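Local structure of methyl-accepting chemotaxis protein (Campylobacter jejuni, 6W3Y) at residues 26-31 against 168-173; 39-44 against 143-148; 79-84 against 157-162; 88-93 against 108-113. The protein probably acts as a chemoreceptor whose first PDC (Cache) sensor domain binds alanine and whose signal helps steer chemotaxis. All coordinates share one frame; numbering follows the deposited sequence.

Contact 1 (26-31 against 168-173); sequences QSTVED and NLVAKT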
loop_
_atom_site.group_PDB
_atom_site.type_symbol
_atom_site.label_atom_id
_atom_site.label_comp_id
_atom_site.label_asym_id
_atom_site.label_seq_id
_atom_site.Cartn_x
_atom_site.Cartn_y
_atom_site.Cartn_z
ATOM N N GLN A 26 -0.890 4.389 11.272
ATOM C CA GLN A 26 -1.162 2.966 11.084
ATOM C C GLN A 26 -2.551 2.732 10.472
ATOM O O GLN A 26 -2.686 1.959 9.498
ATOM C CB GLN A 26 -1.073 2.242 12.400
ATOM C CG GLN A 26 -1.439 0.760 12.316
ATOM C CD GLN A 26 -1.352 0.040 13.650
ATOM O OE1 GLN A 26 -0.716 0.504 14.583
ATOM N NE2 GLN A 26 -2.092 -1.056 13.768
ATOM N N SER A 27 -3.583 3.378 11.010
ATOM C CA SER A 27 -4.939 3.206 10.544
ATOM C C SER A 27 -5.050 3.634 9.077
ATOM O O SER A 27 -5.827 3.066 8.311
ATOM C CB SER A 27 -5.882 4.067 11.393
ATOM O OG SER A 27 -6.024 3.515 12.700
ATOM N N THR A 28 -4.333 4.704 8.718
ATOM C CA THR A 28 -4.378 5.227 7.370
ATOM C C THR A 28 -3.931 4.122 6.397
ATOM O O THR A 28 -4.538 3.914 5.340
ATOM C CB THR A 28 -3.472 6.473 7.281
ATOM O OG1 THR A 28 -3.977 7.493 8.149
ATOM C CG2 THR A 28 -3.444 7.043 5.874
ATOM N N VAL A 29 -2.829 3.477 6.716
ATOM C CA VAL A 29 -2.279 2.445 5.845
ATOM C C VAL A 29 -3.241 1.249 5.804
ATOM O O VAL A 29 -3.543 0.704 4.718
ATOM C CB VAL A 29 -0.892 2.017 6.346
ATOM C CG1 VAL A 29 -0.350 0.863 5.526
ATOM C CG2 VAL A 29 0.128 3.179 6.345
ATOM N N GLU A 30 -3.763 0.846 6.959
ATOM C CA GLU A 30 -4.723 -0.261 7.020
ATOM C C GLU A 30 -5.946 -0.002 6.187
ATOM O O GLU A 30 -6.438 -0.888 5.463
ATOM C CB GLU A 30 -5.160 -0.515 8.465
ATOM C CG GLU A 30 -4.044 -1.047 9.327
ATOM C CD GLU A 30 -4.385 -1.116 10.809
ATOM O OE1 GLU A 30 -5.378 -0.433 11.228
ATOM O OE2 GLU A 30 -3.701 -1.870 11.530
ATOM N N ASP A 31 -6.525 1.203 6.280
ATOM C CA ASP A 31 -7.783 1.497 5.618
ATOM C C ASP A 31 -7.606 1.587 4.113
ATOM O O ASP A 31 -8.480 1.200 3.342
ATOM C CB ASP A 31 -8.425 2.775 6.166
ATOM C CG ASP A 31 -8.859 2.675 7.639
ATOM O OD1 ASP A 31 -8.888 1.565 8.178
ATOM O OD2 ASP A 31 -9.183 3.740 8.178
ATOM N N ASN A 168 0.277 10.297 -0.248
ATOM C CA ASN A 168 -0.435 11.533 0.026
ATOM C C ASN A 168 -1.324 11.383 1.259
ATOM O O ASN A 168 -1.428 12.326 2.073
ATOM C CB ASN A 168 -1.271 11.961 -1.154
ATOM C CG ASN A 168 -0.449 12.484 -2.320
ATOM O OD1 ASN A 168 0.715 12.822 -2.184
ATOM N ND2 ASN A 168 -1.067 12.504 -3.491
ATOM N N LEU A 169 -1.977 10.239 1.438
ATOM C CA LEU A 169 -2.788 10.020 2.617
ATOM C C LEU A 169 -1.933 10.090 3.884
ATOM O O LEU A 169 -2.338 10.706 4.888
ATOM C CB LEU A 169 -3.499 8.657 2.520
ATOM C CG LEU A 169 -4.756 8.613 1.666
ATOM C CD1 LEU A 169 -5.082 7.187 1.257
ATOM C CD2 LEU A 169 -5.917 9.281 2.367
ATOM N N VAL A 170 -0.779 9.422 3.876
ATOM C CA VAL A 170 0.084 9.451 5.037
ATOM C C VAL A 170 0.564 10.873 5.301
ATOM O O VAL A 170 0.629 11.325 6.480
ATOM C CB VAL A 170 1.250 8.454 4.863
ATOM C CG1 VAL A 170 2.312 8.653 5.945
ATOM C CG2 VAL A 170 0.704 7.018 4.867
ATOM N N ALA A 171 0.979 11.565 4.265
ATOM C CA ALA A 171 1.525 12.905 4.462
ATOM C C ALA A 171 0.543 13.854 5.137
ATOM O O ALA A 171 0.980 14.714 5.923
ATOM C CB ALA A 171 2.030 13.505 3.153
ATOM N N LYS A 172 -0.762 13.691 4.899
ATOM C CA LYS A 172 -1.793 14.595 5.427
ATOM C C LYS A 172 -2.059 14.366 6.894
ATOM O O LYS A 172 -2.624 15.246 7.518
ATOM C CB LYS A 172 -3.091 14.400 4.631
ATOM C CG LYS A 172 -3.113 15.077 3.274
ATOM C CD LYS A 172 -4.435 14.857 2.543
ATOM C CE LYS A 172 -5.571 15.569 3.246
ATOM N NZ LYS A 172 -5.901 16.866 2.593
ATOM N N THR A 173 -1.643 13.229 7.467
ATOM C CA THR A 173 -1.913 12.917 8.867
ATOM C C THR A 173 -1.255 13.920 9.813
ATOM O O THR A 173 -0.116 14.363 9.558
ATOM C CB THR A 173 -1.393 11.486 9.202
ATOM O OG1 THR A 173 0.038 11.444 9.103
ATOM C CG2 THR A 173 -2.120 10.465 8.384
#
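The carbonyl oxygen of Val-170 is gripped twice by Thr-173, the residue whose methyl also reaches across to Thr-28. Thr-173 OG1 bonds to Val-170 O at 2.7 Å, in the carbonyl plane, and the backbone N of Thr-173 bonds to the same oxygen at 3.1 Å. Both bonds fold Thr-173 back onto the C-terminal part of helix 163-172, which follows strand 152-162 in the chain and runs beside the long helix 4-48. The two short helical segments are close to antiparallel, with 158° between their N-to-C directions and 9.6 Å between their axes at closest approach. At such a spacing the burial is modest and rests on a few side chains. With Thr-173 OG1 held between its own N and carbonyl carbon (chi1 66°), CG2 is left to face helix 4-48 and lies 3.5 Å from Thr-28 OG1. That hydroxyl is not left without a polar partner, since it bonds back to Val-24 O within its own helix. Thr-173 OG1 is likewise tied to helix 4-48 through Thr-25 OG1. The methyl of Thr-28 does the remaining work of this residue: CG2 sits 3.7 Å from Leu-169 CB, over the backbone between Leu-169 and Val-170. Beside it, on the side where Val-29 also packs on Val-233 of strand 224-233, the contact is purely apolar. There Val-29 and Val-170 cross obliquely, each offering the branch that lies beside its backbone N, and their CG2 methyls approach to 4.2 Å.

Contact 2 (39-44 against 143-148); sequences FTRALE and YSKAIY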
loop_
_atom_site.group_PDB
_atom_site.type_symbol
_atom_site.label_atom_id
_atom_site.label_comp_id
_atom_site.label_asym_id
_atom_site.label_seq_id
_atom_site.Cartn_x
_atom_site.Cartn_y
_atom_site.Cartn_z
ATOM N N PHE A 39 -12.711 -3.817 -2.792
ATOM C CA PHE A 39 -12.988 -3.522 -4.188
ATOM C C PHE A 39 -12.612 -4.709 -5.079
ATOM O O PHE A 39 -13.382 -5.118 -5.964
ATOM C CB PHE A 39 -12.192 -2.260 -4.555
ATOM C CG PHE A 39 -12.166 -1.910 -6.003
ATOM C CD1 PHE A 39 -11.140 -2.372 -6.823
ATOM C CD2 PHE A 39 -13.105 -1.061 -6.559
ATOM C CE1 PHE A 39 -11.106 -2.035 -8.163
ATOM C CE2 PHE A 39 -13.045 -0.686 -7.894
ATOM C CZ PHE A 39 -11.997 -1.149 -8.677
ATOM N N THR A 40 -11.402 -5.217 -4.863
ATOM C CA THR A 40 -10.888 -6.316 -5.671
ATOM C C THR A 40 -11.764 -7.562 -5.521
ATOM O O THR A 40 -12.065 -8.271 -6.496
ATOM C CB THR A 40 -9.422 -6.585 -5.304
ATOM O OG1 THR A 40 -8.651 -5.407 -5.559
ATOM C CG2 THR A 40 -8.846 -7.727 -6.090
ATOM N N ARG A 41 -12.176 -7.835 -4.294
ATOM C CA ARG A 41 -13.052 -8.948 -3.997
ATOM C C ARG A 41 -14.419 -8.824 -4.679
ATOM O O ARG A 41 -14.960 -9.806 -5.216
ATOM C CB ARG A 41 -13.194 -9.093 -2.487
ATOM C CG ARG A 41 -14.175 -10.151 -2.048
ATOM C CD ARG A 41 -13.805 -10.681 -0.669
ATOM N NE ARG A 41 -12.663 -11.593 -0.742
ATOM C CZ ARG A 41 -11.441 -11.366 -0.250
ATOM N NH1 ARG A 41 -11.173 -10.301 0.515
ATOM N NH2 ARG A 41 -10.464 -12.223 -0.523
ATOM N N ALA A 42 -14.963 -7.607 -4.686
ATOM C CA ALA A 42 -16.241 -7.381 -5.348
ATOM C C ALA A 42 -16.120 -7.617 -6.850
ATOM O O ALA A 42 -17.011 -8.217 -7.465
ATOM C CB ALA A 42 -16.766 -5.971 -5.068
ATOM N N LEU A 43 -15.019 -7.174 -7.436
ATOM C CA LEU A 43 -14.795 -7.342 -8.855
ATOM C C LEU A 43 -14.626 -8.830 -9.199
ATOM O O LEU A 43 -15.221 -9.316 -10.192
ATOM C CB LEU A 43 -13.575 -6.520 -9.258
ATOM C CG LEU A 43 -13.173 -6.536 -10.739
ATOM C CD1 LEU A 43 -14.337 -6.309 -11.669
ATOM C CD2 LEU A 43 -12.146 -5.439 -10.976
ATOM N N GLU A 44 -13.868 -9.561 -8.394
ATOM C CA GLU A 44 -13.755 -11.008 -8.567
ATOM C C GLU A 44 -15.147 -11.638 -8.606
ATOM O O GLU A 44 -15.434 -12.482 -9.467
ATOM C CB GLU A 44 -12.960 -11.589 -7.397
ATOM C CG GLU A 44 -13.083 -13.114 -7.254
ATOM C CD GLU A 44 -12.364 -13.650 -6.036
ATOM O OE1 GLU A 44 -12.525 -13.082 -4.927
ATOM O OE2 GLU A 44 -11.576 -14.610 -6.181
ATOM N N TYR A 143 -3.035 -5.040 -6.496
ATOM C CA TYR A 143 -3.835 -6.031 -5.792
ATOM C C TYR A 143 -4.242 -7.045 -6.847
ATOM O O TYR A 143 -4.876 -6.678 -7.852
ATOM C CB TYR A 143 -5.075 -5.356 -5.190
ATOM C CG TYR A 143 -4.727 -4.240 -4.249
ATOM C CD1 TYR A 143 -4.411 -2.979 -4.730
ATOM C CD2 TYR A 143 -4.611 -4.465 -2.901
ATOM C CE1 TYR A 143 -4.001 -1.965 -3.874
ATOM C CE2 TYR A 143 -4.174 -3.469 -2.037
ATOM C CZ TYR A 143 -3.880 -2.219 -2.541
ATOM O OH TYR A 143 -3.518 -1.167 -1.716
ATOM N N SER A 144 -3.882 -8.317 -6.637
ATOM C CA SER A 144 -4.235 -9.340 -7.618
ATOM C C SER A 144 -4.925 -10.524 -6.959
ATOM O O SER A 144 -4.778 -10.760 -5.758
ATOM C CB SER A 144 -3.008 -9.791 -8.420
ATOM O OG SER A 144 -2.057 -10.360 -7.593
ATOM N N LYS A 145 -5.713 -11.221 -7.766
ATOM C CA LYS A 145 -6.525 -12.294 -7.229
ATOM C C LYS A 145 -6.805 -13.277 -8.358
ATOM O O LYS A 145 -7.349 -12.906 -9.388
ATOM C CB LYS A 145 -7.853 -11.714 -6.685
ATOM C CG LYS A 145 -8.774 -12.709 -5.995
ATOM C CD LYS A 145 -8.162 -13.296 -4.762
ATOM C CE LYS A 145 -9.161 -13.818 -3.727
ATOM N NZ LYS A 145 -9.780 -15.077 -4.180
ATOM N N ALA A 146 -6.466 -14.557 -8.116
ATOM C CA ALA A 146 -6.854 -15.616 -9.049
ATOM C C ALA A 146 -8.358 -15.868 -8.929
ATOM O O ALA A 146 -8.891 -16.106 -7.841
ATOM C CB ALA A 146 -6.081 -16.881 -8.769
ATOM N N ILE A 147 -9.065 -15.738 -10.066
ATOM C CA ILE A 147 -10.506 -15.924 -10.108
ATOM C C ILE A 147 -10.851 -17.332 -10.570
ATOM O O ILE A 147 -10.445 -17.732 -11.658
ATOM C CB ILE A 147 -11.171 -14.913 -11.071
ATOM C CG1 ILE A 147 -10.872 -13.469 -10.678
ATOM C CG2 ILE A 147 -12.661 -15.181 -11.199
ATOM C CD1 ILE A 147 -11.508 -12.488 -11.635
ATOM N N TYR A 148 -11.651 -17.995 -9.756
ATOM C CA TYR A 148 -12.120 -19.354 -10.021
ATOM C C TYR A 148 -13.624 -19.347 -10.168
ATOM O O TYR A 148 -14.352 -18.679 -9.421
ATOM C CB TYR A 148 -11.722 -20.326 -8.910
ATOM C CG TYR A 148 -10.216 -20.423 -8.730
ATOM C CD1 TYR A 148 -9.523 -19.531 -7.948
ATOM C CD2 TYR A 148 -9.472 -21.441 -9.336
ATOM C CE1 TYR A 148 -8.179 -19.621 -7.770
ATOM C CE2 TYR A 148 -8.090 -21.487 -9.219
ATOM C CZ TYR A 148 -7.456 -20.577 -8.403
ATOM O OH TYR A 148 -6.085 -20.616 -8.304
HETATM O O HOH W 1 -12.271 -13.989 -2.437
HETATM O O HOH W 2 -12.382 -16.994 -7.127
#
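Tyr-143 meets the helix through its CB, 3.6 Å from Thr-40 OG1, and the two side chains cross at about a right angle. Its ring then leads off, and both polar ends find a partner on Asn-36, one turn back in helix 4-48: Tyr-143 OH at ND2, Thr-40 OG1 at the backbone O. Two residues along, Lys-145 again points to the helix, its CB 4.2 Å from Thr-40 CG2. Bends at chi2 (63°) and chi4 (73°) fold the lysine chain over the end of Glu-44, whose own chain is extended beyond CG. NZ thereby reaches OE2 of Glu-44 at 2.7 Å, a salt bridge that uses the syn lone pair of that oxygen. The aliphatic part takes part as well, since Lys-145 CG lies 3.4 Å from Glu-44 OE2. Ile-147 comes next, and in one of its two conformers its CG1 tentatively slides past Glu-44 CG, in the opposite direction. At Tyr-148 a water links the backbone N to Glu-44 OE2, which is 2.7 Å from that water. A second water donates to Glu-44 OE1 and accepts weakly from Lys-145 NZ; in one conformer of Arg-41 it probably also accepts from NE. Segment 39-44 runs at 29° to strand segment 143-148, so successive residues meet. With a lysine and two waters round one carboxylate, Glu-44 is probably kept ionised and would offset the positive charge of Lys-145.

Contact 3 (79-84 against 157-162); sequences LNVYLG and LGVDIP. With ALA (alanine), chain C.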
loop_
_atom_site.group_PDB
_atom_site.type_symbol
_atom_site.label_atom_id
_atom_site.label_comp_id
_atom_site.label_asym_id
_atom_site.label_seq_id
_atom_site.Cartn_x
_atom_site.Cartn_y
_atom_site.Cartn_z
ATOM N N LEU A 79 -5.618 3.170 -11.763
ATOM C CA LEU A 79 -4.805 3.438 -12.948
ATOM C C LEU A 79 -5.091 2.400 -14.063
ATOM O O LEU A 79 -5.275 2.748 -15.228
ATOM C CB LEU A 79 -3.333 3.456 -12.593
ATOM C CG LEU A 79 -2.418 3.998 -13.669
ATOM C CD1 LEU A 79 -2.686 5.518 -13.831
ATOM C CD2 LEU A 79 -0.958 3.749 -13.293
ATOM N N ASN A 80 -5.085 1.124 -13.664
ATOM C CA ASN A 80 -5.344 -0.003 -14.584
ATOM C C ASN A 80 -6.192 -1.028 -13.832
ATOM O O ASN A 80 -5.930 -1.245 -12.626
ATOM C CB ASN A 80 -4.064 -0.687 -15.075
ATOM C CG ASN A 80 -3.080 0.209 -15.743
ATOM O OD1 ASN A 80 -3.357 0.737 -16.819
ATOM N ND2 ASN A 80 -1.896 0.325 -15.134
ATOM N N VAL A 81 -7.044 -1.724 -14.556
ATOM C CA VAL A 81 -7.764 -2.868 -14.015
ATOM C C VAL A 81 -7.778 -3.891 -15.150
ATOM O O VAL A 81 -8.086 -3.546 -16.294
ATOM C CB VAL A 81 -9.207 -2.490 -13.579
ATOM C CG1 VAL A 81 -9.958 -3.723 -13.099
ATOM C CG2 VAL A 81 -9.185 -1.465 -12.443
ATOM N N TYR A 82 -7.401 -5.145 -14.851
ATOM C CA TYR A 82 -7.076 -6.080 -15.931
ATOM C C TYR A 82 -7.265 -7.525 -15.493
ATOM O O TYR A 82 -7.302 -7.821 -14.300
ATOM C CB TYR A 82 -5.657 -5.800 -16.480
ATOM C CG TYR A 82 -4.591 -5.679 -15.419
ATOM C CD1 TYR A 82 -4.319 -4.437 -14.844
ATOM C CD2 TYR A 82 -3.823 -6.756 -14.966
ATOM C CE1 TYR A 82 -3.348 -4.305 -13.848
ATOM C CE2 TYR A 82 -2.835 -6.631 -14.009
ATOM C CZ TYR A 82 -2.592 -5.381 -13.446
ATOM O OH TYR A 82 -1.611 -5.264 -12.493
ATOM N N LEU A 83 -7.323 -8.419 -16.502
ATOM C CA LEU A 83 -7.471 -9.833 -16.282
ATOM C C LEU A 83 -6.445 -10.548 -17.152
ATOM O O LEU A 83 -6.497 -10.487 -18.394
ATOM C CB LEU A 83 -8.876 -10.296 -16.628
ATOM C CG LEU A 83 -9.172 -11.776 -16.398
ATOM C CD1 LEU A 83 -9.117 -12.134 -14.925
ATOM C CD2 LEU A 83 -10.519 -12.151 -16.992
ATOM N N GLY A 84 -5.528 -11.243 -16.515
ATOM C CA GLY A 84 -4.493 -12.024 -17.206
ATOM C C GLY A 84 -4.888 -13.476 -17.366
ATOM O O GLY A 84 -5.398 -14.090 -16.425
ATOM N N LEU A 157 -6.976 -11.482 -11.828
ATOM C CA LEU A 157 -7.408 -10.089 -11.821
ATOM C C LEU A 157 -6.264 -9.261 -11.234
ATOM O O LEU A 157 -5.685 -9.634 -10.214
ATOM C CB LEU A 157 -8.653 -10.002 -10.921
ATOM C CG LEU A 157 -9.210 -8.617 -10.665
ATOM C CD1 LEU A 157 -9.741 -8.000 -11.947
ATOM C CD2 LEU A 157 -10.320 -8.706 -9.627
ATOM N N GLY A 158 -6.027 -8.090 -11.824
ATOM C CA GLY A 158 -5.129 -7.113 -11.211
ATOM C C GLY A 158 -5.758 -5.728 -11.180
ATOM O O GLY A 158 -6.465 -5.331 -12.100
ATOM N N VAL A 159 -5.465 -5.016 -10.081
ATOM C CA VAL A 159 -5.922 -3.649 -9.850
ATOM C C VAL A 159 -4.698 -2.816 -9.461
ATOM O O VAL A 159 -4.050 -3.122 -8.466
ATOM C CB VAL A 159 -6.978 -3.598 -8.736
ATOM C CG1 VAL A 159 -7.340 -2.147 -8.446
ATOM C CG2 VAL A 159 -8.203 -4.422 -9.088
ATOM N N ASP A 160 -4.383 -1.781 -10.259
ATOM C CA ASP A 160 -3.220 -0.950 -9.975
ATOM C C ASP A 160 -3.688 0.404 -9.431
ATOM O O ASP A 160 -4.440 1.140 -10.070
ATOM C CB ASP A 160 -2.422 -0.622 -11.263
ATOM C CG ASP A 160 -1.746 -1.818 -11.895
ATOM O OD1 ASP A 160 -1.668 -2.891 -11.251
ATOM O OD2 ASP A 160 -1.275 -1.637 -13.055
ATOM N N ILE A 161 -3.224 0.705 -8.216
ATOM C CA ILE A 161 -3.498 1.970 -7.557
ATOM C C ILE A 161 -2.160 2.740 -7.461
ATOM O O ILE A 161 -1.180 2.181 -6.993
ATOM C CB ILE A 161 -4.066 1.741 -6.137
ATOM C CG1 ILE A 161 -5.279 0.830 -6.152
ATOM C CG2 ILE A 161 -4.385 3.107 -5.498
ATOM C CD1 ILE A 161 -6.456 1.324 -6.944
ATOM N N PRO A 162 -2.129 4.024 -7.868
ATOM C CA PRO A 162 -0.865 4.758 -7.733
ATOM C C PRO A 162 -0.364 4.712 -6.302
ATOM O O PRO A 162 -1.098 5.043 -5.360
ATOM C CB PRO A 162 -1.235 6.184 -8.162
ATOM C CG PRO A 162 -2.378 5.966 -9.133
ATOM C CD PRO A 162 -3.172 4.853 -8.505
HETATM N N ALA C . 0.954 -3.093 -13.831
HETATM C CA ALA C . 0.983 -4.416 -14.523
HETATM C C ALA C . 2.393 -4.697 -14.971
HETATM O O ALA C . 3.247 -3.780 -14.950
HETATM C CB ALA C . 0.068 -4.389 -15.714
HETATM O OXT ALA C . 2.642 -5.893 -15.289
#
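The Tyr-82 ring has Gly-158 on one face and the CB of the bound alanine over the other. Gly-158 CA is 3.9 Å from the ring centroid and 21° off its normal, a CH-pi contact possible because glycine has no side chain there. Tyr-82 and Gly-158 form an antiparallel hydrogen-bonded pair, with Gly-158 N to Tyr-82 O at 2.8 Å. From this platform the phenol OH donates to Asp-160 OD1 at 2.7 Å, on the syn side of the carboxylate; Thr-142 OG1 holds the same oxygen. The other oxygen, OD2, takes Asn-80 ND2 at 2.9 Å on its anti side and the alanine N at 2.8 Å. The amide plane stands almost perpendicular to the carboxylate plane (83°), and Asp-133 also holds Asn-80 ND2. The carboxylate is thus fixed from several sides and probably balances the ligand's ammonium charge. On the other face, covered by helix 4-48, side chains meet more loosely across the strands: Val-81 CG1 lies 4.4 Å from both Val-159 CG2 and Leu-157 CD1. Looser too is the end at Pro-162, which is partly exposed, although Leu-79 N bonds to Asp-160 O. Antiparallel central strands that grip the ammonium through an aspartate, where Trp-115, Tyr-131, Asp-133 and Thr-134 also hydrogen-bond the alanine, form the pocket of an amino-acid-binding PDC (Cache) sensor domain.

Contact 4 (88-93 against 108-113); sequences GKVLLS and LDIKTK. With ALA (alanine), chain C.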
loop_
_atom_site.group_PDB
_atom_site.type_symbol
_atom_site.label_atom_id
_atom_site.label_comp_id
_atom_site.label_asym_id
_atom_site.label_seq_id
_atom_site.Cartn_x
_atom_site.Cartn_y
_atom_site.Cartn_z
ATOM N N GLY A 88 -1.181 -16.026 -21.733
ATOM C CA GLY A 88 -0.309 -14.890 -21.651
ATOM C C GLY A 88 -0.916 -13.557 -22.016
ATOM O O GLY A 88 -0.295 -12.513 -21.792
ATOM N N LYS A 89 -2.151 -13.564 -22.494
ATOM C CA LYS A 89 -2.810 -12.290 -22.865
ATOM C C LYS A 89 -3.430 -11.655 -21.629
ATOM O O LYS A 89 -3.799 -12.324 -20.668
ATOM C CB LYS A 89 -3.854 -12.520 -23.934
ATOM C CG LYS A 89 -3.284 -13.132 -25.183
ATOM C CD LYS A 89 -4.251 -12.995 -26.308
ATOM C CE LYS A 89 -3.774 -13.689 -27.551
ATOM N NZ LYS A 89 -4.895 -13.664 -28.500
ATOM N N VAL A 90 -3.608 -10.338 -21.707
ATOM C CA VAL A 90 -4.240 -9.556 -20.634
ATOM C C VAL A 90 -5.348 -8.701 -21.226
ATOM O O VAL A 90 -5.108 -7.929 -22.180
ATOM C CB VAL A 90 -3.218 -8.635 -19.938
ATOM C CG1 VAL A 90 -3.920 -7.771 -18.902
ATOM C CG2 VAL A 90 -2.136 -9.446 -19.278
ATOM N N LEU A 91 -6.563 -8.807 -20.682
ATOM C CA LEU A 91 -7.617 -7.867 -21.011
ATOM C C LEU A 91 -7.444 -6.648 -20.111
ATOM O O LEU A 91 -7.495 -6.771 -18.874
ATOM C CB LEU A 91 -8.992 -8.480 -20.754
ATOM C CG LEU A 91 -10.137 -7.516 -21.042
ATOM C CD1 LEU A 91 -10.187 -7.085 -22.505
ATOM C CD2 LEU A 91 -11.466 -8.117 -20.662
ATOM N N LEU A 92 -7.137 -5.516 -20.734
ATOM C CA LEU A 92 -6.650 -4.327 -19.989
ATOM C C LEU A 92 -7.588 -3.151 -20.130
ATOM O O LEU A 92 -7.847 -2.683 -21.256
ATOM C CB LEU A 92 -5.295 -3.943 -20.541
ATOM C CG LEU A 92 -4.620 -2.682 -20.037
ATOM C CD1 LEU A 92 -4.399 -2.696 -18.532
ATOM C CD2 LEU A 92 -3.327 -2.409 -20.795
ATOM N N SER A 93 -8.053 -2.614 -18.992
ATOM C CA SER A 93 -8.712 -1.325 -18.952
ATOM C C SER A 93 -7.767 -0.323 -18.301
ATOM O O SER A 93 -7.377 -0.507 -17.144
ATOM C CB SER A 93 -9.997 -1.438 -18.114
ATOM O OG SER A 93 -10.703 -0.209 -18.055
ATOM N N LEU A 108 2.784 -8.271 -22.070
ATOM C CA LEU A 108 3.045 -7.936 -20.671
ATOM C C LEU A 108 3.812 -8.963 -19.878
ATOM O O LEU A 108 4.062 -8.799 -18.669
ATOM C CB LEU A 108 1.755 -7.517 -19.978
ATOM C CG LEU A 108 1.160 -6.225 -20.562
ATOM C CD1 LEU A 108 -0.195 -5.959 -19.950
ATOM C CD2 LEU A 108 2.047 -5.004 -20.435
ATOM N N ASP A 109 4.287 -10.016 -20.571
ATOM C CA ASP A 109 5.163 -10.995 -19.967
ATOM C C ASP A 109 4.659 -11.445 -18.596
ATOM O O ASP A 109 5.429 -11.539 -17.630
ATOM C CB ASP A 109 6.573 -10.425 -19.816
ATOM C CG ASP A 109 7.184 -10.042 -21.119
ATOM O OD1 ASP A 109 7.022 -10.797 -22.104
ATOM O OD2 ASP A 109 7.797 -8.962 -21.179
ATOM N N ILE A 110 3.385 -11.852 -18.521
ATOM C CA ILE A 110 2.738 -11.963 -17.222
ATOM C C ILE A 110 3.235 -13.148 -16.404
ATOM O O ILE A 110 3.268 -13.101 -15.165
ATOM C CB ILE A 110 1.217 -11.946 -17.293
ATOM C CG1 ILE A 110 0.647 -13.190 -17.951
ATOM C CG2 ILE A 110 0.763 -10.711 -17.996
ATOM C CD1 ILE A 110 -0.845 -13.130 -18.168
ATOM N N LYS A 111 3.707 -14.194 -17.078
ATOM C CA LYS A 111 4.194 -15.337 -16.312
ATOM C C LYS A 111 5.563 -15.077 -15.659
ATOM O O LYS A 111 6.061 -15.915 -14.910
ATOM C CB LYS A 111 4.169 -16.612 -17.158
ATOM C CG LYS A 111 2.729 -17.110 -17.376
ATOM C CD LYS A 111 2.613 -18.372 -18.196
ATOM C CE LYS A 111 1.160 -18.768 -18.329
ATOM N NZ LYS A 111 1.036 -20.043 -19.101
ATOM N N THR A 112 6.139 -13.891 -15.882
ATOM C CA THR A 112 7.330 -13.445 -15.166
ATOM C C THR A 112 7.013 -12.420 -14.080
ATOM O O THR A 112 7.946 -11.914 -13.421
ATOM C CB THR A 112 8.400 -12.836 -16.095
ATOM O OG1 THR A 112 7.960 -11.549 -16.564
ATOM C CG2 THR A 112 8.713 -13.762 -17.241
ATOM N N LYS A 113 5.739 -12.033 -13.956
ATOM C CA LYS A 113 5.345 -10.940 -13.067
ATOM C C LYS A 113 4.877 -11.552 -11.737
ATOM O O LYS A 113 4.010 -12.432 -11.721
ATOM C CB LYS A 113 4.205 -10.108 -13.703
ATOM C CG LYS A 113 4.505 -9.370 -14.998
ATOM C CD LYS A 113 5.345 -8.149 -14.772
ATOM C CE LYS A 113 5.819 -7.527 -16.061
ATOM N NZ LYS A 113 4.756 -6.834 -16.838
HETATM N N ALA C . 0.954 -3.093 -13.831
HETATM C CA ALA C . 0.983 -4.416 -14.523
HETATM C C ALA C . 2.393 -4.697 -14.971
HETATM O O ALA C . 3.247 -3.780 -14.950
HETATM C CB ALA C . 0.068 -4.389 -15.714
HETATM O OXT ALA C . 2.642 -5.893 -15.289
HETATM O O HOH W 3 0.236 -9.746 -22.121
HETATM O O HOH W 4 2.322 -12.511 -21.212
#
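Val-90 packs against Ile-110 and Leu-108, joining strand 90-94 of the PDC sheet to the loop and 3-10 turn that lead into helix 114-119. Val-90 has CG1 opposite its backbone N (chi1 176°), which leaves CG2 to meet the loop. That methyl presses on Ile-110 CG2 at 3.4 Å, closer than ordinary van der Waals contact, while Leu-108 CD1 lies 4.0 Å from Val-90 CB with the two side chains at about a right angle. Ile-110 holds CG1 in the crowded position between N and carbonyl carbon (chi1 68°), which swings CD1 to the backbone of Gly-88, 3.7 Å from its O. The same Gly-88 O takes one water on the way to Leu-108 N and a second that leads to Ile-110 N, so the turn before strand 90-94 and the loop are joined through two waters. At Gly-88 the backbone angles (phi 87°) would jam a CB against the preceding carbonyl O, which by itself calls for glycine. Within the loop, Lys-113 is bent at chi2 and chi4, folding its NZ back to Leu-108 O at 2.8 Å. From there Lys-113 NZ reaches the carboxylate of the bound alanine, with OXT also at 2.8 Å.

From the N terminus, helix 4-48 supplies the first halves of contacts 1 and 2, and strands 80-84 and 90-94 those of contacts 3 and 4. Contact 4 closes first, a short loop lying within the spans of all the others. Contact 2 closes next at 143-148, then contact 3 at 157-162; their segments alternate, so these two cross. Contact 1 closes last at 168-173 and encloses everything. Contacts 2, 3 and 4 share the six-stranded sheet: backbone bonds join strands 139-149 and 152-162, and strands 80-84 and 90-94. Contacts 3 and 4 both touch the alanine, whereas contact 1, its centre about 31 Å from that of contact 4, ties helix 163-172, next after strand 152-162, to helix 4-48.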